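Side-chain contacts in GGDEF family protein (PDB 5GZS), which is a probable membrane-bound diguanylate cyclase of Vibrio cholerae whose periplasmic portion, the part present here, holds arginine in a solute-binding-protein module: residues A[25-30]-A[183-188]; A[222-227]-A[420-425]; A[359-364]-A[373-378]. All blocks are in the same frame, centred on the assembly; numbering follows the deposited sequence.

How the contacts relate
Contact 1 lies in the first solute-binding-type module, the one that holds arginine: its helix 15-28 follows soon after E11 of the pocket, but none of its own residues lines that pocket. Contacts 2 and 3 belong to the second module, and each involves a strand of one of its two sheets, 226-230 and 359-361 respectively. Helix 189-218 connects the modules, with V191 touching Y185 of contact 1 at one end and V215 and S218 beside contact 2 at the other. The centres of contacts 1 and 2 are about 50 Å apart, and those of contacts 2 and 3 about 40 Å. Contacts 1 and 3, about 67 Å between centres, lie on opposite sides of the chain's centre.

Contact 1: residues A[25-30]-A[183-188]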
loop_
_atom_site.group_PDB
_atom_site.type_symbol
_atom_site.label_atom_id
_atom_site.label_comp_id
_atom_site.label_asym_id
_atom_site.label_seq_id
_atom_site.Cartn_x
_atom_site.Cartn_y
_atom_site.Cartn_z
ATOM N N ALA A 25 2.004 -40.773 17.644
ATOM C CA ALA A 25 2.385 -41.812 18.597
ATOM C C ALA A 25 1.367 -42.902 18.483
ATOM O O ALA A 25 1.696 -44.080 18.397
ATOM C CB ALA A 25 2.437 -41.292 20.005
ATOM N N HIS A 26 0.128 -42.502 18.439
ATOM C CA HIS A 26 -0.955 -43.405 18.463
ATOM C C HIS A 26 -1.116 -44.108 17.149
ATOM O O HIS A 26 -1.463 -45.262 17.107
ATOM C CB HIS A 26 -2.207 -42.658 18.816
ATOM C CG HIS A 26 -3.422 -43.512 18.846
ATOM N ND1 HIS A 26 -3.725 -44.328 19.900
ATOM C CD2 HIS A 26 -4.401 -43.692 17.943
ATOM C CE1 HIS A 26 -4.846 -44.960 19.653
ATOM N NE2 HIS A 26 -5.271 -44.596 18.469
ATOM N N HIS A 27 -0.868 -43.412 16.065
ATOM C CA HIS A 27 -1.130 -44.006 14.772
ATOM C C HIS A 27 -0.103 -45.090 14.456
ATOM O O HIS A 27 -0.467 -46.152 13.938
ATOM C CB HIS A 27 -1.135 -42.942 13.687
ATOM C CG HIS A 27 -1.571 -43.448 12.346
ATOM N ND1 HIS A 27 -0.682 -43.684 11.314
ATOM C CD2 HIS A 27 -2.803 -43.719 11.857
ATOM C CE1 HIS A 27 -1.349 -44.086 10.249
ATOM N NE2 HIS A 27 -2.637 -44.105 10.548
ATOM N N PHE A 28 1.168 -44.825 14.774
ATOM C CA PHE A 28 2.246 -45.789 14.531
ATOM C C PHE A 28 2.613 -46.647 15.756
ATOM O O PHE A 28 3.570 -47.415 15.699
ATOM C CB PHE A 28 3.499 -45.065 14.047
ATOM C CG PHE A 28 3.363 -44.469 12.693
ATOM C CD1 PHE A 28 3.153 -45.279 11.588
ATOM C CD2 PHE A 28 3.462 -43.094 12.510
ATOM C CE1 PHE A 28 3.034 -44.725 10.322
ATOM C CE2 PHE A 28 3.346 -42.528 11.243
ATOM C CZ PHE A 28 3.138 -43.341 10.147
ATOM N N ASN A 29 1.867 -46.512 16.851
ATOM C CA ASN A 29 2.175 -47.236 18.080
ATOM C C ASN A 29 3.600 -46.917 18.559
ATOM O O ASN A 29 4.400 -47.829 18.765
ATOM C CB ASN A 29 1.998 -48.749 17.855
ATOM C CG ASN A 29 2.019 -49.561 19.147
ATOM O OD1 ASN A 29 2.312 -49.047 20.228
ATOM N ND2 ASN A 29 1.724 -50.852 19.026
ATOM N N LEU A 30 3.918 -45.631 18.730
ATOM C CA LEU A 30 5.270 -45.214 19.127
ATOM C C LEU A 30 5.295 -44.704 20.560
ATOM O O LEU A 30 4.369 -44.032 20.999
ATOM C CB LEU A 30 5.808 -44.116 18.201
ATOM C CG LEU A 30 5.746 -44.363 16.696
ATOM C CD1 LEU A 30 6.059 -43.094 15.938
ATOM C CD2 LEU A 30 6.707 -45.455 16.302
ATOM N N GLU A 183 6.201 -37.792 8.041
ATOM C CA GLU A 183 5.892 -36.785 7.044
ATOM C C GLU A 183 4.639 -37.141 6.259
ATOM O O GLU A 183 3.715 -36.330 6.167
ATOM C CB GLU A 183 7.057 -36.600 6.079
ATOM C CG GLU A 183 6.850 -35.417 5.161
ATOM C CD GLU A 183 8.030 -35.166 4.238
ATOM O OE1 GLU A 183 7.839 -35.216 3.005
ATOM O OE2 GLU A 183 9.142 -34.905 4.739
ATOM N N LYS A 184 4.592 -38.356 5.724
ATOM C CA LYS A 184 3.477 -38.751 4.867
ATOM C C LYS A 184 2.152 -38.818 5.628
ATOM O O LYS A 184 1.078 -38.550 5.071
ATOM C CB LYS A 184 3.773 -40.093 4.205
ATOM C CG LYS A 184 2.689 -40.569 3.216
ATOM C CD LYS A 184 3.085 -41.898 2.523
ATOM C CE LYS A 184 1.933 -42.523 1.716
ATOM N NZ LYS A 184 1.489 -41.714 0.533
ATOM N N TYR A 185 2.229 -39.166 6.909
ATOM C CA TYR A 185 1.033 -39.277 7.732
ATOM C C TYR A 185 0.471 -37.888 8.039
ATOM O O TYR A 185 -0.759 -37.689 8.072
ATOM C CB TYR A 185 1.354 -40.035 9.027
ATOM C CG TYR A 185 0.263 -39.987 10.068
ATOM C CD1 TYR A 185 -0.937 -40.685 9.891
ATOM C CD2 TYR A 185 0.430 -39.258 11.233
ATOM C CE1 TYR A 185 -1.929 -40.636 10.833
ATOM C CE2 TYR A 185 -0.564 -39.217 12.190
ATOM C CZ TYR A 185 -1.728 -39.910 11.990
ATOM O OH TYR A 185 -2.707 -39.846 12.945
ATOM N N ALA A 186 1.386 -36.937 8.255
ATOM C CA ALA A 186 1.034 -35.579 8.670
ATOM C C ALA A 186 0.302 -34.841 7.568
ATOM O O ALA A 186 -0.502 -33.947 7.831
ATOM C CB ALA A 186 2.268 -34.819 9.053
ATOM N N HIS A 187 0.597 -35.221 6.327
ATOM C CA HIS A 187 0.018 -34.558 5.169
ATOM C C HIS A 187 -1.338 -35.132 4.825
ATOM O O HIS A 187 -2.023 -34.623 3.925
ATOM C CB HIS A 187 0.948 -34.668 3.979
ATOM C CG HIS A 187 2.075 -33.683 4.015
ATOM N ND1 HIS A 187 3.350 -33.982 3.579
ATOM C CD2 HIS A 187 2.115 -32.397 4.443
ATOM C CE1 HIS A 187 4.125 -32.923 3.734
ATOM N NE2 HIS A 187 3.398 -31.947 4.252
ATOM N N SER A 188 -1.724 -36.183 5.544
ATOM C CA SER A 188 -2.985 -36.854 5.262
ATOM C C SER A 188 -4.154 -35.886 5.467
ATOM O O SER A 188 -4.088 -34.982 6.295
ATOM C CB SER A 188 -3.159 -38.112 6.143
ATOM O OG SER A 188 -3.419 -37.790 7.505
#
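H27 and Y185 both carry CG anti to the backbone N (chi1 -173° and 169°), and these two torsions send the rings toward each other from helix 15-28 and helix 176-186. They form an offset stack with centroids 4.0 Å apart and planes inclined by 21°. The overlap is shifted to one side of the tyrosine: its CE1 lies over the centre of the imidazole, while CZ and OH reach back over H27 CB, the CZ-CB distance being 3.5 Å. F28 joins from the next position on the helix. Its ring presents CE2 and CZ to the start of the tyrosine side chain, CE2 standing 3.9 Å from Y185 CB, and it is steeply inclined to the tyrosine ring, neither stacked nor edge-to-face. H27 ND1 sits over one face of the F28 ring, so the imidazole has aromatic carbon on two fronts and the three rings form one cluster. The phenol OH is hydrogen-bonded to S23 OG, one turn earlier on helix 15-28, and the tyrosine also packs on I24 and on V191 of helix 189-218. Y185 O accepts from both S188 OG (2.7 Å) and S188 N (3.1 Å), while S188 serves as N-cap of the following helix. Across the two segments themselves, cohesion at this surface therefore comes from the packing of rings, and the polar end of Y185 is satisfied by S23 of helix 15-28, the helix that also supplies H27 and F28.

Contact 2: residues A[222-227]-A[420-425]; sequences VQRVLR and NPLGAT
N420, two residues ahead of the L422 that meets R224, opens helix 421-435 with two bonds: A424 N to N420 O at 3.0 Å and G423 N to N420 OD1 at 3.1 Å. The second is an N-cap bond, fairly straight at the hydrogen (155°). From this first turn L422 extends toward segment 222-227. Its CG stands anti to the backbone N (chi1 -179°), and of its two methyls CD2 makes all the contacts across the gap. R224 comes from the opposite direction on a chain extended from CG to NE, and lays its guanidinium across that methyl. L422 CD2 sits 3.4 Å above the guanidinium plane, displaced toward the rim on the NH1 side, with R224 NH1 itself 3.5 Å away. This is van der Waals packing of a methyl on a flat cation, and the charge is answered by another partner: R224 NH2 forms a salt bridge with D287 OD1. The other carboxylate oxygen, D287 OD2, accepts from R227 N, so one aspartate ties both the arginine side chain and the strand backbone and probably helps to set the guanidinium over the leucine. The buried L226 brings CD2 to 4.0 Å from L422 CD2 and also packs on L262. Helix 421-435 is thereby joined to strand 226-230 and the residues leading into it; that strand runs between strands 264-266 and 288-292 in a sheet ordered 2-1-3-5-4. An order of this kind, with the late strand 414-417 returning antiparallel beside the third, is that of a lobe of the type II periplasmic-binding-protein fold.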
loop_
_atom_site.group_PDB
_atom_site.type_symbol
_atom_site.label_atom_id
_atom_site.label_comp_id
_atom_site.label_asym_id
_atom_site.label_seq_id
_atom_site.Cartn_x
_atom_site.Cartn_y
_atom_site.Cartn_z
ATOM N N VAL A 222 -22.993 -6.570 31.707
ATOM C CA VAL A 222 -23.277 -7.436 30.562
ATOM C C VAL A 222 -24.753 -7.893 30.437
ATOM O O VAL A 222 -25.099 -8.576 29.460
ATOM C CB VAL A 222 -22.402 -8.722 30.583
ATOM C CG1 VAL A 222 -20.956 -8.420 31.041
ATOM C CG2 VAL A 222 -23.036 -9.779 31.475
ATOM N N GLN A 223 -25.614 -7.552 31.407
ATOM C CA GLN A 223 -27.035 -7.854 31.256
ATOM C C GLN A 223 -27.707 -6.737 30.467
ATOM O O GLN A 223 -28.869 -6.853 30.069
ATOM C CB GLN A 223 -27.745 -8.030 32.599
ATOM C CG GLN A 223 -27.337 -9.254 33.389
ATOM C CD GLN A 223 -27.170 -10.495 32.525
ATOM O OE1 GLN A 223 -28.089 -10.920 31.827
ATOM N NE2 GLN A 223 -25.983 -11.076 32.563
ATOM N N ARG A 224 -26.994 -5.641 30.247
ATOM C CA ARG A 224 -27.594 -4.546 29.510
ATOM C C ARG A 224 -27.622 -4.819 28.001
ATOM O O ARG A 224 -26.598 -5.150 27.394
ATOM C CB ARG A 224 -26.852 -3.250 29.804
ATOM C CG ARG A 224 -27.082 -2.195 28.766
ATOM C CD ARG A 224 -26.769 -0.833 29.305
ATOM N NE ARG A 224 -27.199 0.186 28.356
ATOM C CZ ARG A 224 -27.047 1.486 28.552
ATOM N NH1 ARG A 224 -26.472 1.924 29.667
ATOM N NH2 ARG A 224 -27.469 2.343 27.635
ATOM N N VAL A 225 -28.800 -4.689 27.397
ATOM C CA VAL A 225 -28.927 -4.881 25.952
ATOM C C VAL A 225 -28.501 -3.631 25.180
ATOM O O VAL A 225 -29.221 -2.636 25.146
ATOM C CB VAL A 225 -30.368 -5.248 25.565
ATOM C CG1 VAL A 225 -30.487 -5.407 24.050
ATOM C CG2 VAL A 225 -30.807 -6.529 26.297
ATOM N N LEU A 226 -27.324 -3.679 24.569
ATOM C CA LEU A 226 -26.829 -2.560 23.785
ATOM C C LEU A 226 -27.684 -2.295 22.556
ATOM O O LEU A 226 -27.890 -3.197 21.746
ATOM C CB LEU A 226 -25.392 -2.830 23.350
ATOM C CG LEU A 226 -24.403 -3.020 24.500
ATOM C CD1 LEU A 226 -23.000 -3.183 23.938
ATOM C CD2 LEU A 226 -24.487 -1.826 25.459
ATOM N N ARG A 227 -28.161 -1.065 22.396
ATOM C CA ARG A 227 -28.917 -0.707 21.188
ATOM C C ARG A 227 -28.012 -0.193 20.060
ATOM O O ARG A 227 -27.224 0.731 20.241
ATOM C CB ARG A 227 -29.996 0.323 21.523
ATOM C CG ARG A 227 -30.911 -0.179 22.636
ATOM C CD ARG A 227 -32.048 0.785 22.985
ATOM N NE ARG A 227 -33.195 0.663 22.088
ATOM C CZ ARG A 227 -33.424 1.506 21.095
ATOM N NH1 ARG A 227 -32.587 2.516 20.897
ATOM N NH2 ARG A 227 -34.473 1.340 20.305
ATOM N N ASN A 420 -20.684 8.623 26.520
ATOM C CA ASN A 420 -20.912 8.542 27.958
ATOM C C ASN A 420 -19.949 7.490 28.503
ATOM O O ASN A 420 -19.232 6.907 27.711
ATOM C CB ASN A 420 -22.393 8.237 28.270
ATOM C CG ASN A 420 -22.923 7.027 27.519
ATOM O OD1 ASN A 420 -22.203 6.056 27.244
ATOM N ND2 ASN A 420 -24.205 7.087 27.179
ATOM N N PRO A 421 -19.910 7.275 29.842
ATOM C CA PRO A 421 -18.956 6.328 30.420
ATOM C C PRO A 421 -19.005 4.925 29.814
ATOM O O PRO A 421 -17.950 4.374 29.467
ATOM C CB PRO A 421 -19.365 6.300 31.892
ATOM C CG PRO A 421 -19.853 7.684 32.157
ATOM C CD PRO A 421 -20.591 8.052 30.904
ATOM N N LEU A 422 -20.199 4.356 29.673
ATOM C CA LEU A 422 -20.319 3.056 29.026
ATOM C C LEU A 422 -19.631 3.029 27.644
ATOM O O LEU A 422 -18.893 2.098 27.327
ATOM C CB LEU A 422 -21.784 2.661 28.891
ATOM C CG LEU A 422 -21.979 1.290 28.240
ATOM C CD1 LEU A 422 -21.203 0.207 28.992
ATOM C CD2 LEU A 422 -23.443 0.960 28.145
ATOM N N GLY A 423 -19.848 4.052 26.835
ATOM C CA GLY A 423 -19.283 4.085 25.497
ATOM C C GLY A 423 -17.772 4.226 25.529
ATOM O O GLY A 423 -17.060 3.638 24.703
ATOM N N ALA A 424 -17.281 4.999 26.496
ATOM C CA ALA A 424 -15.847 5.126 26.741
ATOM C C ALA A 424 -15.202 3.768 27.055
ATOM O O ALA A 424 -14.044 3.541 26.732
ATOM C CB ALA A 424 -15.591 6.095 27.867
ATOM N N THR A 425 -15.948 2.863 27.679
ATOM C CA THR A 425 -15.401 1.569 28.035
ATOM C C THR A 425 -15.608 0.631 26.862
ATOM O O THR A 425 -14.755 -0.208 26.564
ATOM C CB THR A 425 -16.058 0.991 29.321
ATOM O OG1 THR A 425 -15.564 1.691 30.466
ATOM C CG2 THR A 425 -15.735 -0.482 29.490
#

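Contact 3: residues A[359-364]-A[373-378]; sequences FSYASQ and NKEVDY
F359 lies in the weakly bonded strand about 359-361, outermost in its sheet within this chain, where its backbone pairs with I337 and V339. It starts out toward segment 373-378, and its ring passes V376 obliquely, F359 CD1 coming to 4.4 Å from V376 CG2, a loose apolar touch. S360 turns its hydroxyl to E346 OE2 instead. Y361 again faces segment 373-378: with CG anti to the carbonyl carbon (chi1 -68°), the ring reaches across to E375, and OH donates to E375 OE1 at 3.0 Å. The acceptor is met from above the carboxylate, 65° out of its plane, while the two flat groups are turned 50° against each other. E375 OE1 itself lies at the edge of the tyrosine ring. S363 then caps the next helix, its OG bonded to E366 N. Both sides of the contact share A370 of that helix, which Y361, E375 and V376 all touch. Beyond V376, D377 forms salt bridges with R318 and R336. The contact thus closes a beta-alpha-beta crossover: strand 359-361, helix 364-372, then parallel strand 378-382, with strand 337-340 lying between the two, a connection belonging to the alpha/beta lobes of periplasmic binding proteins.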
loop_
_atom_site.group_PDB
_atom_site.type_symbol
_atom_site.label_atom_id
_atom_site.label_comp_id
_atom_site.label_asym_id
_atom_site.label_seq_id
_atom_site.Cartn_x
_atom_site.Cartn_y
_atom_site.Cartn_z
ATOM N N PHE A 359 -20.669 22.045 -5.301
ATOM C CA PHE A 359 -22.127 22.143 -5.363
ATOM C C PHE A 359 -22.690 21.150 -4.361
ATOM O O PHE A 359 -22.310 19.975 -4.379
ATOM C CB PHE A 359 -22.650 21.856 -6.771
ATOM C CG PHE A 359 -22.239 22.882 -7.787
ATOM C CD1 PHE A 359 -21.039 22.767 -8.480
ATOM C CD2 PHE A 359 -23.054 23.969 -8.047
ATOM C CE1 PHE A 359 -20.667 23.720 -9.414
ATOM C CE2 PHE A 359 -22.696 24.917 -8.968
ATOM C CZ PHE A 359 -21.503 24.801 -9.659
ATOM N N SER A 360 -23.569 21.612 -3.473
ATOM C CA SER A 360 -24.058 20.740 -2.410
ATOM C C SER A 360 -25.478 20.269 -2.672
ATOM O O SER A 360 -26.279 20.971 -3.290
ATOM C CB SER A 360 -23.981 21.438 -1.049
ATOM O OG SER A 360 -22.829 22.260 -0.955
ATOM N N TYR A 361 -25.768 19.065 -2.204
ATOM C CA TYR A 361 -27.077 18.485 -2.375
ATOM C C TYR A 361 -27.517 17.850 -1.084
ATOM O O TYR A 361 -26.725 17.674 -0.147
ATOM C CB TYR A 361 -27.084 17.451 -3.496
ATOM C CG TYR A 361 -26.892 18.053 -4.847
ATOM C CD1 TYR A 361 -25.616 18.295 -5.344
ATOM C CD2 TYR A 361 -27.982 18.406 -5.625
ATOM C CE1 TYR A 361 -25.428 18.863 -6.595
ATOM C CE2 TYR A 361 -27.810 18.976 -6.882
ATOM C CZ TYR A 361 -26.527 19.198 -7.360
ATOM O OH TYR A 361 -26.350 19.756 -8.596
ATOM N N ALA A 362 -28.793 17.496 -1.062
ATOM C CA ALA A 362 -29.437 16.974 0.125
ATOM C C ALA A 362 -29.256 15.471 0.211
ATOM O O ALA A 362 -29.299 14.889 1.291
ATOM C CB ALA A 362 -30.923 17.340 0.112
ATOM N N SER A 363 -29.042 14.844 -0.940
ATOM C CA SER A 363 -28.999 13.389 -1.000
ATOM C C SER A 363 -28.157 12.864 -2.152
ATOM O O SER A 363 -27.813 13.600 -3.078
ATOM C CB SER A 363 -30.415 12.829 -1.119
ATOM O OG SER A 363 -31.042 13.334 -2.288
ATOM N N GLN A 364 -27.858 11.571 -2.070
ATOM C CA GLN A 364 -27.161 10.850 -3.113
ATOM C C GLN A 364 -28.006 10.876 -4.384
ATOM O O GLN A 364 -27.525 11.272 -5.463
ATOM C CB GLN A 364 -26.884 9.422 -2.660
ATOM C CG GLN A 364 -25.630 8.811 -3.275
ATOM C CD GLN A 364 -25.757 7.312 -3.489
ATOM O OE1 GLN A 364 -26.801 6.809 -3.920
ATOM N NE2 GLN A 364 -24.704 6.585 -3.148
ATOM N N ASN A 373 -28.354 15.155 -15.234
ATOM C CA ASN A 373 -28.933 16.348 -15.863
ATOM C C ASN A 373 -27.876 17.350 -16.366
ATOM O O ASN A 373 -28.230 18.441 -16.804
ATOM C CB ASN A 373 -29.895 17.052 -14.888
ATOM C CG ASN A 373 -31.109 16.188 -14.506
ATOM O OD1 ASN A 373 -31.082 14.959 -14.606
ATOM N ND2 ASN A 373 -32.174 16.840 -14.052
ATOM N N LYS A 374 -26.592 16.974 -16.311
ATOM C CA LYS A 374 -25.458 17.858 -16.652
ATOM C C LYS A 374 -25.436 19.161 -15.832
ATOM O O LYS A 374 -24.777 20.137 -16.209
ATOM C CB LYS A 374 -25.452 18.203 -18.146
ATOM C CG LYS A 374 -25.297 17.011 -19.075
ATOM C CD LYS A 374 -25.491 17.426 -20.529
ATOM C CE LYS A 374 -25.608 16.218 -21.453
ATOM N NZ LYS A 374 -24.326 15.461 -21.565
ATOM N N GLU A 375 -26.174 19.166 -14.723
ATOM C CA GLU A 375 -26.092 20.211 -13.708
ATOM C C GLU A 375 -24.665 20.308 -13.186
ATOM O O GLU A 375 -24.178 21.386 -12.831
ATOM C CB GLU A 375 -27.041 19.894 -12.548
ATOM C CG GLU A 375 -28.249 20.805 -12.418
ATOM C CD GLU A 375 -28.936 20.640 -11.083
ATOM O OE1 GLU A 375 -28.451 21.245 -10.101
ATOM O OE2 GLU A 375 -29.955 19.913 -11.014
ATOM N N VAL A 376 -24.018 19.142 -13.158
ATOM C CA VAL A 376 -22.686 18.945 -12.614
ATOM C C VAL A 376 -21.943 17.889 -13.464
ATOM O O VAL A 376 -22.566 17.133 -14.223
ATOM C CB VAL A 376 -22.768 18.500 -11.140
ATOM C CG1 VAL A 376 -23.098 17.015 -11.038
ATOM C CG2 VAL A 376 -21.507 18.865 -10.375
ATOM N N ASP A 377 -20.618 17.839 -13.347
ATOM C CA ASP A 377 -19.813 16.993 -14.233
ATOM C C ASP A 377 -19.115 15.815 -13.559
ATOM O O ASP A 377 -18.840 14.808 -14.220
ATOM C CB ASP A 377 -18.770 17.843 -14.929
ATOM C CG ASP A 377 -19.386 18.959 -15.744
ATOM O OD1 ASP A 377 -19.661 18.722 -16.940
ATOM O OD2 ASP A 377 -19.587 20.068 -15.196
ATOM N N TYR A 378 -18.814 15.959 -12.266
ATOM C CA TYR A 378 -18.170 14.918 -11.453
ATOM C C TYR A 378 -18.780 14.919 -10.060
ATOM O O TYR A 378 -18.928 15.977 -9.446
ATOM C CB TYR A 378 -16.648 15.132 -11.323
ATOM C CG TYR A 378 -15.827 15.040 -12.609
ATOM C CD1 TYR A 378 -15.583 16.159 -13.387
ATOM C CD2 TYR A 378 -15.269 13.837 -13.011
ATOM C CE1 TYR A 378 -14.826 16.069 -14.544
ATOM C CE2 TYR A 378 -14.514 13.740 -14.162
ATOM C CZ TYR A 378 -14.295 14.854 -14.930
ATOM O OH TYR A 378 -13.533 14.752 -16.086
#